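Local coordinates for SPbeta prophage-derived aminoglycoside N(3')-acetyltransferase-like protein YokD (Bacillus subtilis, PDB 2NYG) that probably transfers an acetyl group from acetyl-coenzyme A to an amine of aminoglycoside-like antibiotics and may contribute to antibiotic resistance, at residues V227-M237 with R248-A259. Numbering follows the deposited sequence.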
# COMPACT_ATOMS: atom_id res chain seq x y z
N VAL A 227 12.84 10.24 26.22
CA VAL A 227 14.11 9.54 26.13
C VAL A 227 15.01 10.11 25.03
O VAL A 227 16.19 10.33 25.24
CB VAL A 227 13.89 8.05 25.86
CG1 VAL A 227 15.21 7.33 25.78
CG2 VAL A 227 12.98 7.47 26.94
N GLY A 228 14.41 10.36 23.86
CA GLY A 228 15.15 10.89 22.74
C GLY A 228 15.66 12.29 23.00
O GLY A 228 16.74 12.66 22.58
N GLN A 229 14.86 13.07 23.70
CA GLN A 229 15.27 14.44 23.97
C GLN A 229 16.43 14.49 24.98
O GLN A 229 17.23 15.42 24.99
CB GLN A 229 14.06 15.27 24.42
CG GLN A 229 13.27 15.84 23.24
CD GLN A 229 11.94 16.52 23.62
OE1 GLN A 229 11.87 17.26 24.60
NE2 GLN A 229 10.90 16.28 22.82
N ALA A 230 16.51 13.46 25.82
CA ALA A 230 17.56 13.38 26.81
C ALA A 230 18.83 12.87 26.12
O ALA A 230 19.95 13.25 26.46
CB ALA A 230 17.15 12.40 27.97
N PHE A 231 18.63 11.99 25.12
CA PHE A 231 19.72 11.42 24.36
C PHE A 231 20.43 12.53 23.61
O PHE A 231 21.62 12.46 23.39
CB PHE A 231 19.15 10.41 23.37
CG PHE A 231 20.17 9.65 22.56
CD1 PHE A 231 21.07 8.79 23.17
CD2 PHE A 231 20.20 9.77 21.17
CE1 PHE A 231 21.97 8.07 22.42
CE2 PHE A 231 21.10 9.05 20.42
CZ PHE A 231 21.98 8.20 21.03
N GLU A 232 19.67 13.53 23.21
CA GLU A 232 20.18 14.65 22.45
C GLU A 232 21.01 15.62 23.23
O GLU A 232 21.65 16.47 22.64
CB GLU A 232 19.01 15.43 21.86
CG GLU A 232 18.67 15.14 20.41
CD GLU A 232 17.42 15.94 19.92
OE1 GLU A 232 16.86 16.72 20.75
OE2 GLU A 232 17.01 15.80 18.73
N ALA A 233 20.97 15.53 24.54
CA ALA A 233 21.72 16.46 25.36
C ALA A 233 23.21 16.31 25.13
O ALA A 233 23.90 17.30 24.90
CB ALA A 233 21.38 16.23 26.82
N GLU A 234 23.68 15.07 25.11
CA GLU A 234 25.11 14.78 24.99
C GLU A 234 25.54 13.77 23.93
O GLU A 234 26.70 13.40 23.88
CB GLU A 234 25.63 14.30 26.34
CG GLU A 234 25.41 15.29 27.45
CD GLU A 234 25.95 14.82 28.78
OE1 GLU A 234 25.40 13.86 29.35
OE2 GLU A 234 26.93 15.43 29.25
N HIS A 235 24.62 13.31 23.10
CA HIS A 235 25.00 12.32 22.10
C HIS A 235 25.05 12.84 20.67
O HIS A 235 24.25 13.69 20.28
CB HIS A 235 24.09 11.12 22.22
CG HIS A 235 24.35 10.33 23.46
ND1 HIS A 235 25.24 9.29 23.49
CD2 HIS A 235 23.97 10.54 24.74
CE1 HIS A 235 25.41 8.89 24.74
NE2 HIS A 235 24.64 9.63 25.52
N ASN A 236 26.03 12.35 19.92
CA ASN A 236 26.21 12.78 18.54
C ASN A 236 25.02 12.40 17.72
O ASN A 236 24.53 11.27 17.79
CB ASN A 236 27.47 12.16 17.94
CG ASN A 236 28.74 12.74 18.55
OD1 ASN A 236 28.88 13.96 18.68
ND2 ASN A 236 29.67 11.87 18.93
N MET A 237 24.55 13.35 16.93
CA MET A 237 23.37 13.14 16.13
C MET A 237 23.35 14.13 14.98
O MET A 237 23.45 15.33 15.20
CB MET A 237 22.16 13.32 17.03
CG MET A 237 20.86 13.15 16.32
SD MET A 237 19.51 13.50 17.40
CE MET A 237 19.63 12.04 18.53
N ARG A 248 16.84 13.53 11.52
CA ARG A 248 18.00 13.27 12.31
C ARG A 248 18.40 11.83 12.11
O ARG A 248 17.57 10.95 11.97
CB ARG A 248 17.80 13.61 13.79
CG ARG A 248 16.59 13.10 14.46
CD ARG A 248 16.54 13.79 15.81
NE ARG A 248 15.18 14.00 16.28
CZ ARG A 248 14.72 15.16 16.73
NH1 ARG A 248 15.51 16.23 16.79
NH2 ARG A 248 13.46 15.26 17.13
N LEU A 249 19.71 11.63 12.04
CA LEU A 249 20.28 10.32 11.83
C LEU A 249 21.20 10.06 13.01
O LEU A 249 22.04 10.91 13.32
CB LEU A 249 21.09 10.29 10.52
CG LEU A 249 21.89 9.01 10.30
CD1 LEU A 249 20.95 7.87 9.93
CD2 LEU A 249 22.91 9.21 9.22
N PHE A 250 21.05 8.92 13.66
CA PHE A 250 21.89 8.57 14.80
C PHE A 250 22.13 7.07 14.94
O PHE A 250 21.49 6.26 14.27
CB PHE A 250 21.30 9.12 16.10
CG PHE A 250 19.90 8.65 16.38
CD1 PHE A 250 19.67 7.40 16.95
CD2 PHE A 250 18.81 9.47 16.08
CE1 PHE A 250 18.38 6.98 17.23
CE2 PHE A 250 17.51 9.05 16.37
CZ PHE A 250 17.30 7.80 16.94
N SER A 251 23.06 6.72 15.82
CA SER A 251 23.42 5.33 16.09
C SER A 251 22.29 4.59 16.81
O SER A 251 21.74 5.09 17.78
CB SER A 251 24.68 5.31 16.94
OG SER A 251 25.02 3.98 17.27
N LEU A 252 21.94 3.40 16.33
CA LEU A 252 20.86 2.66 16.95
C LEU A 252 21.36 2.04 18.24
O LEU A 252 20.72 2.15 19.28
CB LEU A 252 20.33 1.59 15.99
CG LEU A 252 19.16 0.71 16.44
CD1 LEU A 252 18.42 0.17 15.25
CD2 LEU A 252 19.67 -0.43 17.29
N THR A 253 22.54 1.41 18.16
CA THR A 253 23.16 0.79 19.33
C THR A 253 23.35 1.82 20.45
O THR A 253 23.15 1.53 21.62
CB THR A 253 24.52 0.23 18.95
OG1 THR A 253 24.35 -0.73 17.90
CG2 THR A 253 25.17 -0.44 20.13
N GLU A 254 23.73 3.02 20.05
CA GLU A 254 23.97 4.12 20.97
C GLU A 254 22.67 4.59 21.59
O GLU A 254 22.62 4.98 22.75
CB GLU A 254 24.63 5.23 20.17
CG GLU A 254 25.16 6.42 20.91
CD GLU A 254 26.15 7.18 20.05
OE1 GLU A 254 26.28 8.41 20.21
OE2 GLU A 254 26.83 6.54 19.22
N ALA A 255 21.60 4.55 20.80
CA ALA A 255 20.29 4.98 21.26
C ALA A 255 19.70 3.95 22.21
O ALA A 255 19.13 4.30 23.24
CB ALA A 255 19.36 5.19 20.05
N VAL A 256 19.84 2.68 21.89
CA VAL A 256 19.28 1.67 22.77
C VAL A 256 19.95 1.72 24.14
O VAL A 256 19.27 1.73 25.18
CB VAL A 256 19.42 0.24 22.19
CG1 VAL A 256 18.81 -0.78 23.14
CG2 VAL A 256 18.71 0.15 20.84
N ASP A 257 21.27 1.78 24.14
CA ASP A 257 22.01 1.81 25.39
C ASP A 257 21.59 2.94 26.29
O ASP A 257 21.39 2.72 27.48
CB ASP A 257 23.52 1.87 25.13
CG ASP A 257 24.06 0.58 24.55
OD1 ASP A 257 23.38 -0.47 24.71
OD2 ASP A 257 25.16 0.59 23.95
N PHE A 258 21.44 4.14 25.74
CA PHE A 258 21.03 5.30 26.52
C PHE A 258 19.62 5.12 27.06
O PHE A 258 19.33 5.50 28.18
CB PHE A 258 21.08 6.56 25.67
CG PHE A 258 20.77 7.81 26.43
CD1 PHE A 258 21.78 8.49 27.11
CD2 PHE A 258 19.47 8.30 26.49
CE1 PHE A 258 21.49 9.65 27.84
CE2 PHE A 258 19.16 9.46 27.21
CZ PHE A 258 20.18 10.13 27.89
N ALA A 259 18.75 4.54 26.24
CA ALA A 259 17.37 4.30 26.62
C ALA A 259 17.32 3.40 27.85
O ALA A 259 16.54 3.61 28.78
CB ALA A 259 16.63 3.64 25.47
O HOH W 1 24.50 8.44 17.68
O HOH W 2 27.89 10.53 21.23
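F231 lies between F250 and F258, turning its edge to the face of each. The F258 pair is offset, with ring centroids 5.4 Å apart and planes at 62°; the F250 centroid lies 5.8 Å from that of F231. A flat, wholly apolar side chain suits this slot: CG stands anti to the backbone N (chi1 -176°), which sends the ring alongside helix 252-259 until CZ meets CA of A255, whose small methyl sits over one ring face and lets the phenyl come close.

F258 answers from the second helix by lying flat against the first. CA of F231 is 3.8 Å from its ring centroid in a CH-pi contact, CB of A230 meets the ring rim, and V227 continues the apolar seam to A259. H235 completes the aromatic cluster, placing CB over the centre of the F231 ring and its imidazole obliquely beside F258.

OE1 of E254 lies at the imidazole edge and accepts a hydrogen bond from a water that in turn accepts one from N236 N. A second water joins N236 O to S251 N, and S251 OG caps the helix by accepting from E254 N. The long, unbranched thioether of M237 can follow two neighbours: bent at its last torsion, it brings CE within 3.6 Å of F250 CD2 in an oblique Met-aromatic contact, while SD lies beside the aliphatic part of R248. E232 OE2 bridges to NH1 of R248 from over one guanidinium face, and NH2 has a second salt bridge, to D177.

Backbone hydrogen bonds to L173 and V171 of strand 170-174 tie R248 and F250 into the mixed sheet. Helix 227-234 runs at 111° to helix 252-259, making a helix–β-hairpin–helix unit of the antibiotic N-acetyltransferase fold, packed around an aromatic cluster beside hairpin strands 238-242 and 245-251.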